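Local coordinates for prenyltransference for protein (Lavandula lanata, PDB 5HC8) that joins two five-carbon dimethylallyl diphosphate units head-to-middle into lavandulyl diphosphate, as a prenyltransferase of the undecaprenyl diphosphate synthase (cis-prenyltransferase) family, at residues D78-M81 with R82-D86; E85-R89 with S90-E94; G108-S111 with R112-E115; I121-A124 with E125-Q129. All coordinates share one frame; numbering follows the deposited sequence.

The four contacts come in order along residues 78-129, in one part of the fold, which is built on a six-stranded parallel sheet. Interactions 1 and 2 overlap at Glu85 and Asp86, the first within helix 74-89, the second across its junction with helix 91-97, their centres about 11 Å apart. Interaction 3 is the turn between strand 103-107 and helix 115-128, and interaction 4 is the second half of that helix. Met81 of interaction 1 packs on Leu113 and Pro114 of interaction 3, while Leu88, Val92 and Lys93 of interaction 2 pack on Ile121, Ala124, Tyr123 and Leu127 of interaction 4. Helix 115-128 thus backs the helix that lends Leu80 and Tyr84 to the diene pocket.

Interaction 1: residues D78-M81 with R82-D86; sequences DFLM and RIYED. With 61G (2-methylbuta-1,3-diene), chain D.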
loop_
_atom_site.group_PDB
_atom_site.type_symbol
_atom_site.label_atom_id
_atom_site.label_comp_id
_atom_site.label_asym_id
_atom_site.label_seq_id
_atom_site.Cartn_x
_atom_site.Cartn_y
_atom_site.Cartn_z
ATOM N N ASP A 78 17.677 20.595 -6.750
ATOM C CA ASP A 78 17.580 21.627 -7.785
ATOM C C ASP A 78 17.975 21.055 -9.119
ATOM O O ASP A 78 17.339 21.333 -10.138
ATOM C CB ASP A 78 18.400 22.920 -7.476
ATOM C CG ASP A 78 17.920 23.656 -6.201
ATOM O OD1 ASP A 78 16.776 23.442 -5.684
ATOM O OD2 ASP A 78 18.720 24.455 -5.670
ATOM N N PHE A 79 18.962 20.181 -9.117
ATOM C CA PHE A 79 19.297 19.506 -10.348
ATOM C C PHE A 79 18.149 18.627 -10.885
ATOM O O PHE A 79 17.851 18.629 -12.064
ATOM C CB PHE A 79 20.510 18.634 -10.141
ATOM C CG PHE A 79 21.052 18.094 -11.418
ATOM C CD1 PHE A 79 21.724 18.922 -12.295
ATOM C CD2 PHE A 79 20.842 16.765 -11.784
ATOM C CE1 PHE A 79 22.229 18.436 -13.498
ATOM C CE2 PHE A 79 21.352 16.275 -12.990
ATOM C CZ PHE A 79 22.046 17.118 -13.851
ATOM N N LEU A 80 17.527 17.847 -10.009
ATOM C CA LEU A 80 16.314 17.109 -10.404
ATOM C C LEU A 80 15.269 18.030 -11.029
ATOM O O LEU A 80 14.701 17.709 -12.033
ATOM C CB LEU A 80 15.726 16.374 -9.173
ATOM C CG LEU A 80 16.542 15.157 -8.715
ATOM C CD1 LEU A 80 15.979 14.587 -7.418
ATOM C CD2 LEU A 80 16.586 14.083 -9.801
ATOM N N MET A 81 14.967 19.152 -10.387
ATOM C CA MET A 81 13.956 20.044 -10.913
ATOM C C MET A 81 14.325 20.492 -12.321
ATOM O O MET A 81 13.476 20.626 -13.184
ATOM C CB MET A 81 13.809 21.306 -10.043
ATOM C CG MET A 81 13.334 21.169 -8.598
ATOM S SD MET A 81 11.813 20.276 -8.444
ATOM C CE MET A 81 11.566 20.472 -6.681
ATOM N N ARG A 82 15.598 20.779 -12.548
ATOM C CA ARG A 82 16.042 21.303 -13.855
ATOM C C ARG A 82 15.944 20.213 -14.952
ATOM O O ARG A 82 15.509 20.447 -16.063
ATOM C CB ARG A 82 17.493 21.827 -13.682
ATOM C CG ARG A 82 17.824 23.156 -14.307
ATOM C CD ARG A 82 17.381 24.349 -13.466
ATOM N NE ARG A 82 16.523 25.211 -14.296
ATOM C CZ ARG A 82 16.208 26.490 -14.058
ATOM N NH1 ARG A 82 16.692 27.144 -13.002
ATOM N NH2 ARG A 82 15.391 27.125 -14.902
ATOM N N ILE A 83 16.327 18.994 -14.597
ATOM C CA ILE A 83 16.241 17.878 -15.477
ATOM C C ILE A 83 14.813 17.623 -15.853
ATOM O O ILE A 83 14.547 17.261 -17.013
ATOM C CB ILE A 83 16.734 16.628 -14.789
ATOM C CG1 ILE A 83 18.236 16.625 -14.742
ATOM C CG2 ILE A 83 16.329 15.418 -15.582
ATOM C CD1 ILE A 83 18.726 15.375 -14.024
ATOM N N TYR A 84 13.894 17.803 -14.892
ATOM C CA TYR A 84 12.486 17.576 -15.193
ATOM C C TYR A 84 11.954 18.659 -16.130
ATOM O O TYR A 84 11.112 18.387 -16.973
ATOM C CB TYR A 84 11.610 17.390 -13.919
ATOM C CG TYR A 84 12.047 16.170 -13.112
ATOM C CD1 TYR A 84 12.691 15.099 -13.736
ATOM C CD2 TYR A 84 11.887 16.105 -11.733
ATOM C CE1 TYR A 84 13.128 14.026 -13.024
ATOM C CE2 TYR A 84 12.326 15.003 -11.031
ATOM C CZ TYR A 84 12.931 13.991 -11.694
ATOM O OH TYR A 84 13.400 12.847 -11.058
ATOM N N GLU A 85 12.407 19.893 -15.959
ATOM C CA GLU A 85 11.998 20.955 -16.870
ATOM C C GLU A 85 12.435 20.625 -18.285
ATOM O O GLU A 85 11.702 20.743 -19.247
ATOM C CB GLU A 85 12.657 22.264 -16.465
ATOM C CG GLU A 85 12.284 23.397 -17.428
ATOM C CD GLU A 85 12.991 24.711 -17.105
ATOM O OE1 GLU A 85 12.388 25.779 -17.298
ATOM O OE2 GLU A 85 14.120 24.666 -16.621
ATOM N N ASP A 86 13.673 20.244 -18.402
ATOM C CA ASP A 86 14.207 19.861 -19.678
ATOM C C ASP A 86 13.429 18.688 -20.266
ATOM O O ASP A 86 13.181 18.667 -21.485
ATOM C CB ASP A 86 15.688 19.529 -19.494
ATOM C CG ASP A 86 16.330 18.984 -20.736
ATOM O OD1 ASP A 86 16.382 19.716 -21.740
ATOM O OD2 ASP A 86 16.808 17.829 -20.707
HETATM C CAC 61G D . 13.692 10.920 -6.459
HETATM C CAE 61G D . 14.405 10.658 -7.809
HETATM C CAB 61G D . 14.056 11.263 -9.143
HETATM C CAD 61G D . 15.372 9.618 -7.828
HETATM C CAA 61G D . 15.628 9.066 -6.545
#
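Leu80 and Tyr84, one helical turn apart on helix 74-89, lie side by side and point the same way, into the pocket that holds 2-methylbuta-1,3-diene. Leu80 CD2 rests 3.6 Å from Tyr84 OH and 3.8 Å from CAB of the diene. CAB also sits at the edge of the tyrosine ring, in its plane, next to the hydroxyl, though that spacing is too short in the model to be relied on. Over one face of the same ring stands the backbone oxygen Leu80 O, 3.2 Å above the plane and offset toward the rim. Both side chains have CG anti to the carbonyl carbon (chi1 -72° for Leu80, -62° for Tyr84), which sends both off the helix in a similar direction. Leu80 O also accepts the bond from Tyr84 N at 3.0 Å, so one carbonyl both ties the turn and lies against the ring.

On the next flank Ile83 CG1 makes a CH-pi contact over the Phe79 ring, 4.0 Å from its centroid, but the neighbouring CD1 is modelled too close to the ring, leaving the detailed fit doubtful. Further round, Arg82 NH2 reaches Glu85 OE2 at 3.3 Å, a salt bridge on the syn side of the carboxylate, close to both group planes; Tyr116 adds a cation-pi contact to Arg82. Helix 34-54 packs against Phe79, Leu80 and Ile83, Trp45 meets the Tyr84 ring, and Met81 packs on Tyr116 and Leu117 of helix 115-128. Of the two pocket residues, Leu80 offers a methyl and Tyr84 a ring edge bearing a hydroxyl, surfaces that suit a hydrocarbon, while the ion pair lies away from the diene.

Interaction 2: residues E85-R89 with S90-E94; sequences EDFLR and SDVKE
Ser90 and Asp86 meet at a helix-to-helix junction, where helix 74-89 gives way to helix 91-97 beside the parallel sheet. Two donors of Ser90 grip one acceptor: its backbone N lies 3.0 Å from Asp86 O and its OG 2.9 Å from the same Asp86 O, reaching the carbonyl from opposite faces of its plane. OG can turn back in this way because it stands between the backbone N and the carbonyl carbon (chi1 57°). Next, Asp91 brings its carboxylate to the edge of the Phe87 ring, OD2 3.6 Å from CD1, with the two planes perpendicular; Lys46 is a long, weak ion partner for this acid. Val92 N then bonds Phe87 O at 2.9 Å, in the carbonyl plane. This step of five residues departs from the four-residue spacing of an alpha-helix and marks the change of course. The CG2 methyl of Val92 lies alongside Leu88 CD2 at 3.9 Å, and both residues pack on Phe104 of strand 103-107. Leu88 O, buried here, has no polar partner in the model. Lys93 lays the start of its chain over the preceding turn, CB 3.3 Å from Arg89 O.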
loop_
_atom_site.group_PDB
_atom_site.type_symbol
_atom_site.label_atom_id
_atom_site.label_comp_id
_atom_site.label_asym_id
_atom_site.label_seq_id
_atom_site.Cartn_x
_atom_site.Cartn_y
_atom_site.Cartn_z
ATOM N N GLU A 85 12.407 19.893 -15.959
ATOM C CA GLU A 85 11.998 20.955 -16.870
ATOM C C GLU A 85 12.435 20.625 -18.285
ATOM O O GLU A 85 11.702 20.743 -19.247
ATOM C CB GLU A 85 12.657 22.264 -16.465
ATOM C CG GLU A 85 12.284 23.397 -17.428
ATOM C CD GLU A 85 12.991 24.711 -17.105
ATOM O OE1 GLU A 85 12.388 25.779 -17.298
ATOM O OE2 GLU A 85 14.120 24.666 -16.621
ATOM N N ASP A 86 13.673 20.244 -18.402
ATOM C CA ASP A 86 14.207 19.861 -19.678
ATOM C C ASP A 86 13.429 18.688 -20.266
ATOM O O ASP A 86 13.181 18.667 -21.485
ATOM C CB ASP A 86 15.688 19.529 -19.494
ATOM C CG ASP A 86 16.330 18.984 -20.736
ATOM O OD1 ASP A 86 16.382 19.716 -21.740
ATOM O OD2 ASP A 86 16.808 17.829 -20.707
ATOM N N PHE A 87 13.047 17.692 -19.431
ATOM C CA PHE A 87 12.326 16.511 -19.945
ATOM C C PHE A 87 10.970 16.908 -20.559
ATOM O O PHE A 87 10.595 16.441 -21.646
ATOM C CB PHE A 87 12.164 15.434 -18.827
ATOM C CG PHE A 87 11.097 14.398 -19.122
ATOM C CD1 PHE A 87 11.358 13.315 -19.964
ATOM C CD2 PHE A 87 9.848 14.511 -18.551
ATOM C CE1 PHE A 87 10.389 12.361 -20.233
ATOM C CE2 PHE A 87 8.854 13.562 -18.811
ATOM C CZ PHE A 87 9.120 12.496 -19.653
ATOM N N LEU A 88 10.273 17.778 -19.853
ATOM C CA LEU A 88 8.978 18.323 -20.198
ATOM C C LEU A 88 9.069 19.256 -21.419
ATOM O O LEU A 88 8.149 19.326 -22.264
ATOM C CB LEU A 88 8.398 19.128 -18.990
ATOM C CG LEU A 88 7.970 18.321 -17.762
ATOM C CD1 LEU A 88 7.486 19.219 -16.621
ATOM C CD2 LEU A 88 6.862 17.341 -18.117
ATOM N N ARG A 89 10.186 19.962 -21.502
ATOM C CA ARG A 89 10.414 20.848 -22.630
ATOM C C ARG A 89 10.787 20.154 -23.961
ATOM O O ARG A 89 10.297 20.577 -24.999
ATOM C CB ARG A 89 11.350 21.999 -22.217
ATOM C CG ARG A 89 10.540 23.017 -21.448
ATOM C CD ARG A 89 11.314 24.226 -20.957
ATOM N NE ARG A 89 10.699 25.490 -21.363
ATOM C CZ ARG A 89 9.438 25.898 -21.123
ATOM N NH1 ARG A 89 8.572 25.153 -20.451
ATOM N NH2 ARG A 89 9.023 27.086 -21.582
ATOM N N SER A 90 11.583 19.087 -23.933
ATOM C CA SER A 90 11.938 18.361 -25.125
ATOM C C SER A 90 11.120 17.073 -25.317
ATOM O O SER A 90 10.231 17.008 -26.152
ATOM C CB SER A 90 13.422 18.018 -25.104
ATOM O OG SER A 90 13.706 17.289 -23.935
ATOM N N ASP A 91 11.470 16.054 -24.529
ATOM C CA ASP A 91 10.923 14.701 -24.673
ATOM C C ASP A 91 9.418 14.704 -24.623
ATOM O O ASP A 91 8.769 14.100 -25.462
ATOM C CB ASP A 91 11.478 13.800 -23.572
ATOM C CG ASP A 91 12.944 13.582 -23.710
ATOM O OD1 ASP A 91 13.508 14.064 -24.729
ATOM O OD2 ASP A 91 13.542 12.904 -22.844
ATOM N N VAL A 92 8.839 15.381 -23.650
ATOM C CA VAL A 92 7.406 15.345 -23.559
ATOM C C VAL A 92 6.735 16.097 -24.693
ATOM O O VAL A 92 5.679 15.665 -25.187
ATOM C CB VAL A 92 6.872 15.874 -22.226
ATOM C CG1 VAL A 92 5.370 16.008 -22.273
ATOM C CG2 VAL A 92 7.252 14.913 -21.129
ATOM N N LYS A 93 7.337 17.211 -25.094
ATOM C CA LYS A 93 6.807 17.958 -26.250
ATOM C C LYS A 93 6.807 17.020 -27.494
ATOM O O LYS A 93 5.804 16.928 -28.218
ATOM C CB LYS A 93 7.642 19.232 -26.475
ATOM C CG LYS A 93 7.536 19.817 -27.882
ATOM C CD LYS A 93 8.381 21.076 -28.028
ATOM C CE LYS A 93 7.880 21.942 -29.185
ATOM N NZ LYS A 93 9.006 22.608 -29.892
ATOM N N GLU A 94 7.887 16.288 -27.706
ATOM C CA GLU A 94 7.923 15.275 -28.795
ATOM C C GLU A 94 6.850 14.177 -28.698
ATOM O O GLU A 94 6.220 13.825 -29.683
ATOM C CB GLU A 94 9.306 14.615 -28.848
ATOM C CG GLU A 94 9.709 14.118 -30.236
ATOM C CD GLU A 94 9.874 15.260 -31.262
ATOM O OE1 GLU A 94 10.164 14.970 -32.450
ATOM O OE2 GLU A 94 9.724 16.459 -30.894
#

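Interaction 3: residues G108-S111 with R112-E115; sequences GDKS and RLPE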
loop_
_atom_site.group_PDB
_atom_site.type_symbol
_atom_site.label_atom_id
_atom_site.label_comp_id
_atom_site.label_asym_id
_atom_site.label_seq_id
_atom_site.Cartn_x
_atom_site.Cartn_y
_atom_site.Cartn_z
ATOM N N GLY A 108 0.475 16.092 -7.952
ATOM C CA GLY A 108 1.236 16.354 -6.749
ATOM C C GLY A 108 1.031 17.788 -6.266
ATOM O O GLY A 108 0.206 18.508 -6.815
ATOM N N ASP A 109 1.787 18.170 -5.240
ATOM C CA ASP A 109 1.750 19.544 -4.645
ATOM C C ASP A 109 2.629 20.464 -5.485
ATOM O O ASP A 109 3.775 20.752 -5.190
ATOM C CB ASP A 109 2.163 19.481 -3.190
ATOM C CG ASP A 109 1.908 20.799 -2.432
ATOM O OD1 ASP A 109 1.564 21.803 -3.071
ATOM O OD2 ASP A 109 2.126 20.818 -1.208
ATOM N N LYS A 110 2.057 20.906 -6.581
ATOM C CA LYS A 110 2.837 21.583 -7.612
ATOM C C LYS A 110 3.290 22.968 -7.133
ATOM O O LYS A 110 4.291 23.486 -7.590
ATOM C CB LYS A 110 2.029 21.671 -8.879
ATOM C CG LYS A 110 1.909 20.322 -9.522
ATOM C CD LYS A 110 0.897 20.424 -10.652
ATOM C CE LYS A 110 -0.455 19.848 -10.285
ATOM N NZ LYS A 110 -1.131 19.439 -11.547
ATOM N N SER A 111 2.602 23.487 -6.133
ATOM C CA SER A 111 3.016 24.734 -5.483
ATOM C C SER A 111 4.345 24.661 -4.833
ATOM O O SER A 111 5.017 25.656 -4.713
ATOM C CB SER A 111 1.974 25.073 -4.435
ATOM O OG SER A 111 0.925 25.674 -5.152
ATOM N N ARG A 112 4.756 23.494 -4.383
ATOM C CA ARG A 112 6.114 23.353 -3.865
ATOM C C ARG A 112 7.170 23.383 -4.936
ATOM O O ARG A 112 8.334 23.354 -4.621
ATOM C CB ARG A 112 6.267 22.035 -3.114
ATOM C CG ARG A 112 5.308 21.908 -1.940
ATOM C CD ARG A 112 5.705 20.743 -1.028
ATOM N NE ARG A 112 7.061 20.933 -0.475
ATOM C CZ ARG A 112 7.635 20.139 0.431
ATOM N NH1 ARG A 112 6.991 19.076 0.920
ATOM N NH2 ARG A 112 8.857 20.424 0.853
ATOM N N LEU A 113 6.828 23.369 -6.205
ATOM C CA LEU A 113 7.897 23.306 -7.194
ATOM C C LEU A 113 8.345 24.717 -7.630
ATOM O O LEU A 113 7.583 25.652 -7.493
ATOM C CB LEU A 113 7.426 22.551 -8.425
ATOM C CG LEU A 113 6.822 21.172 -8.096
ATOM C CD1 LEU A 113 6.148 20.662 -9.353
ATOM C CD2 LEU A 113 7.935 20.244 -7.582
ATOM N N PRO A 114 9.560 24.843 -8.175
ATOM C CA PRO A 114 9.979 26.094 -8.813
ATOM C C PRO A 114 9.018 26.552 -9.907
ATOM O O PRO A 114 8.522 25.737 -10.749
ATOM C CB PRO A 114 11.322 25.753 -9.455
ATOM C CG PRO A 114 11.762 24.455 -8.893
ATOM C CD PRO A 114 10.612 23.824 -8.165
ATOM N N GLU A 115 8.809 27.868 -9.959
ATOM C CA GLU A 115 7.865 28.424 -10.900
ATOM C C GLU A 115 8.159 27.950 -12.304
ATOM O O GLU A 115 7.237 27.730 -13.067
ATOM C CB GLU A 115 7.874 29.962 -10.891
ATOM C CG GLU A 115 7.374 30.586 -9.598
ATOM C CD GLU A 115 5.862 30.659 -9.510
ATOM O OE1 GLU A 115 5.170 30.299 -10.488
ATOM O OE2 GLU A 115 5.362 31.098 -8.451
#
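Asp109 carries its carboxylate anti to the backbone N (chi1 -169°), and Arg112 turns CG anti to its own carbonyl carbon (chi1 -59°); together these torsions bring the carboxylate against the aliphatic stem of the arginine. Asp109 OD2 is 3.4 Å from Arg112 CG and 3.6 Å from Arg112 CD, the two side chains crossing at about a right angle. A bend further along the chain then takes the guanidinium onward, its plane 71° from that of the carboxylate. Asp109 OD2 stays 5.0 Å from Arg112 NE, and the charged ends do not pair; Arg112 instead makes a cation-pi contact with Phe70.

The backbone beneath is a short 3-10 turn following an inverse gamma turn centred on Asp109. Arg112 N bonds Asp109 O at 3.0 Å, and Leu113 N bonds Lys110 O at 2.9 Å. In both, the donor stands well above the carbonyl plane, as fits the tight three-residue spacing. Leu113 folds back over the turn, its CB 3.4 Å from Lys110 O, and then packs on Met81 of helix 74-89. Lys110 NZ bonds Ala106 O, tying the turn back to strand 103-107. Pro114 occupies the N-cap position, directly before helix 115-128.

The turn is therefore held by its backbone bonds, by the Lys110 tie to strand 103-107 and by Leu113 on its buried side. The nearby opposite charges of Asp109 and Arg112 probably attract only mildly, through space, at this exposed surface, while the arginine's cation is engaged with an aromatic ring.

Interaction 4: residues I121-A124 with E125-Q129; sequences ISYA and EGLSQ
Glu125 lies alongside Ile121, one turn earlier on helix 115-128, both side chains pointing the same way. Its CB sits 3.4 Å from Ile121 O, the carbonyl that also accepts Glu125 N at 2.9 Å. CG comes next, 3.3 Å from the same Ile121 O, and CD then lies 3.7 Å from the Ile121 CG2 methyl. At the tip OE1 and OE2 both lie near this methyl, at similar range, and OE1 goes on to bond Ala106 N; Lys110 is a long, weak ion partner. With CG anti to the carbonyl carbon (chi1 -72°) and an extended chain beyond, the side chain reaches from the helix to strand 103-107.

Nearer the end of the helix Ser128 OG bonds Ala124 O at 2.7 Å, in the carbonyl plane, beside a weak bond from Ser128 N. The same hydroxyl is also bonded to Phe104 N. On another flank the Leu127 methyls lie near Tyr123 OH, with CD2 4.1 Å away.

Helix 115-128 is the crossover of the beta-alpha-beta unit linking strands 103-107 and 135-140. Ile121, Ala124 and Glu125 lie on strand 103-107, while Tyr123, Ala124, Leu127 and Ser128 meet helix 91-97.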
loop_
_atom_site.group_PDB
_atom_site.type_symbol
_atom_site.label_atom_id
_atom_site.label_comp_id
_atom_site.label_asym_id
_atom_site.label_seq_id
_atom_site.Cartn_x
_atom_site.Cartn_y
_atom_site.Cartn_z
ATOM N N ILE A 121 5.244 22.247 -16.804
ATOM C CA ILE A 121 4.094 21.370 -16.609
ATOM C C ILE A 121 2.874 21.991 -17.313
ATOM O O ILE A 121 2.277 21.351 -18.158
ATOM C CB ILE A 121 3.802 21.148 -15.083
ATOM C CG1 ILE A 121 4.875 20.232 -14.445
ATOM C CG2 ILE A 121 2.434 20.546 -14.862
ATOM C CD1 ILE A 121 4.922 20.293 -12.941
ATOM N N SER A 122 2.531 23.240 -16.983
ATOM C CA SER A 122 1.416 23.928 -17.667
ATOM C C SER A 122 1.507 23.868 -19.154
ATOM O O SER A 122 0.521 23.624 -19.834
ATOM C CB SER A 122 1.343 25.405 -17.257
ATOM O OG SER A 122 0.623 25.490 -16.029
ATOM N N TYR A 123 2.701 24.052 -19.675
ATOM C CA TYR A 123 2.868 24.071 -21.116
ATOM C C TYR A 123 2.531 22.696 -21.676
ATOM O O TYR A 123 1.653 22.556 -22.556
ATOM C CB TYR A 123 4.300 24.514 -21.496
ATOM C CG TYR A 123 4.726 24.219 -22.936
ATOM C CD1 TYR A 123 4.075 24.831 -24.019
ATOM C CD2 TYR A 123 5.811 23.357 -23.211
ATOM C CE1 TYR A 123 4.473 24.578 -25.318
ATOM C CE2 TYR A 123 6.227 23.088 -24.524
ATOM C CZ TYR A 123 5.555 23.689 -25.582
ATOM O OH TYR A 123 5.950 23.436 -26.903
ATOM N N ALA A 124 3.181 21.662 -21.134
ATOM C CA ALA A 124 2.961 20.309 -21.634
ATOM C C ALA A 124 1.529 19.809 -21.461
ATOM O O ALA A 124 1.044 19.017 -22.258
ATOM C CB ALA A 124 3.972 19.315 -21.029
ATOM N N GLU A 125 0.848 20.263 -20.431
ATOM C CA GLU A 125 -0.493 19.859 -20.210
ATOM C C GLU A 125 -1.390 20.547 -21.271
ATOM O O GLU A 125 -2.250 19.914 -21.910
ATOM C CB GLU A 125 -0.933 20.257 -18.782
ATOM C CG GLU A 125 -0.281 19.390 -17.656
ATOM C CD GLU A 125 -0.874 19.634 -16.279
ATOM O OE1 GLU A 125 -0.913 18.726 -15.387
ATOM O OE2 GLU A 125 -1.262 20.792 -16.052
ATOM N N GLY A 126 -1.180 21.855 -21.440
ATOM C CA GLY A 126 -1.920 22.634 -22.450
ATOM C C GLY A 126 -1.746 22.129 -23.870
ATOM O O GLY A 126 -2.723 21.952 -24.579
ATOM N N LEU A 127 -0.503 21.838 -24.241
ATOM C CA LEU A 127 -0.158 21.262 -25.542
ATOM C C LEU A 127 -0.839 19.914 -25.821
ATOM O O LEU A 127 -1.072 19.542 -26.978
ATOM C CB LEU A 127 1.359 21.116 -25.625
ATOM C CG LEU A 127 2.020 20.820 -26.951
ATOM C CD1 LEU A 127 2.052 22.123 -27.746
ATOM C CD2 LEU A 127 3.430 20.237 -26.800
ATOM N N SER A 128 -1.207 19.185 -24.771
ATOM C CA SER A 128 -1.716 17.819 -24.954
ATOM C C SER A 128 -3.169 17.717 -24.539
ATOM O O SER A 128 -3.779 16.641 -24.553
ATOM C CB SER A 128 -0.825 16.843 -24.160
ATOM O OG SER A 128 -0.854 17.129 -22.777
ATOM N N GLN A 129 -3.751 18.850 -24.188
ATOM C CA GLN A 129 -5.064 18.857 -23.628
ATOM C C GLN A 129 -6.084 18.134 -24.507
ATOM O O GLN A 129 -6.982 17.456 -23.990
ATOM C CB GLN A 129 -5.536 20.295 -23.379
ATOM C CG GLN A 129 -6.961 20.315 -22.840
ATOM C CD GLN A 129 -7.228 21.457 -21.886
ATOM O OE1 GLN A 129 -6.782 22.578 -22.109
ATOM N NE2 GLN A 129 -7.977 21.177 -20.816
#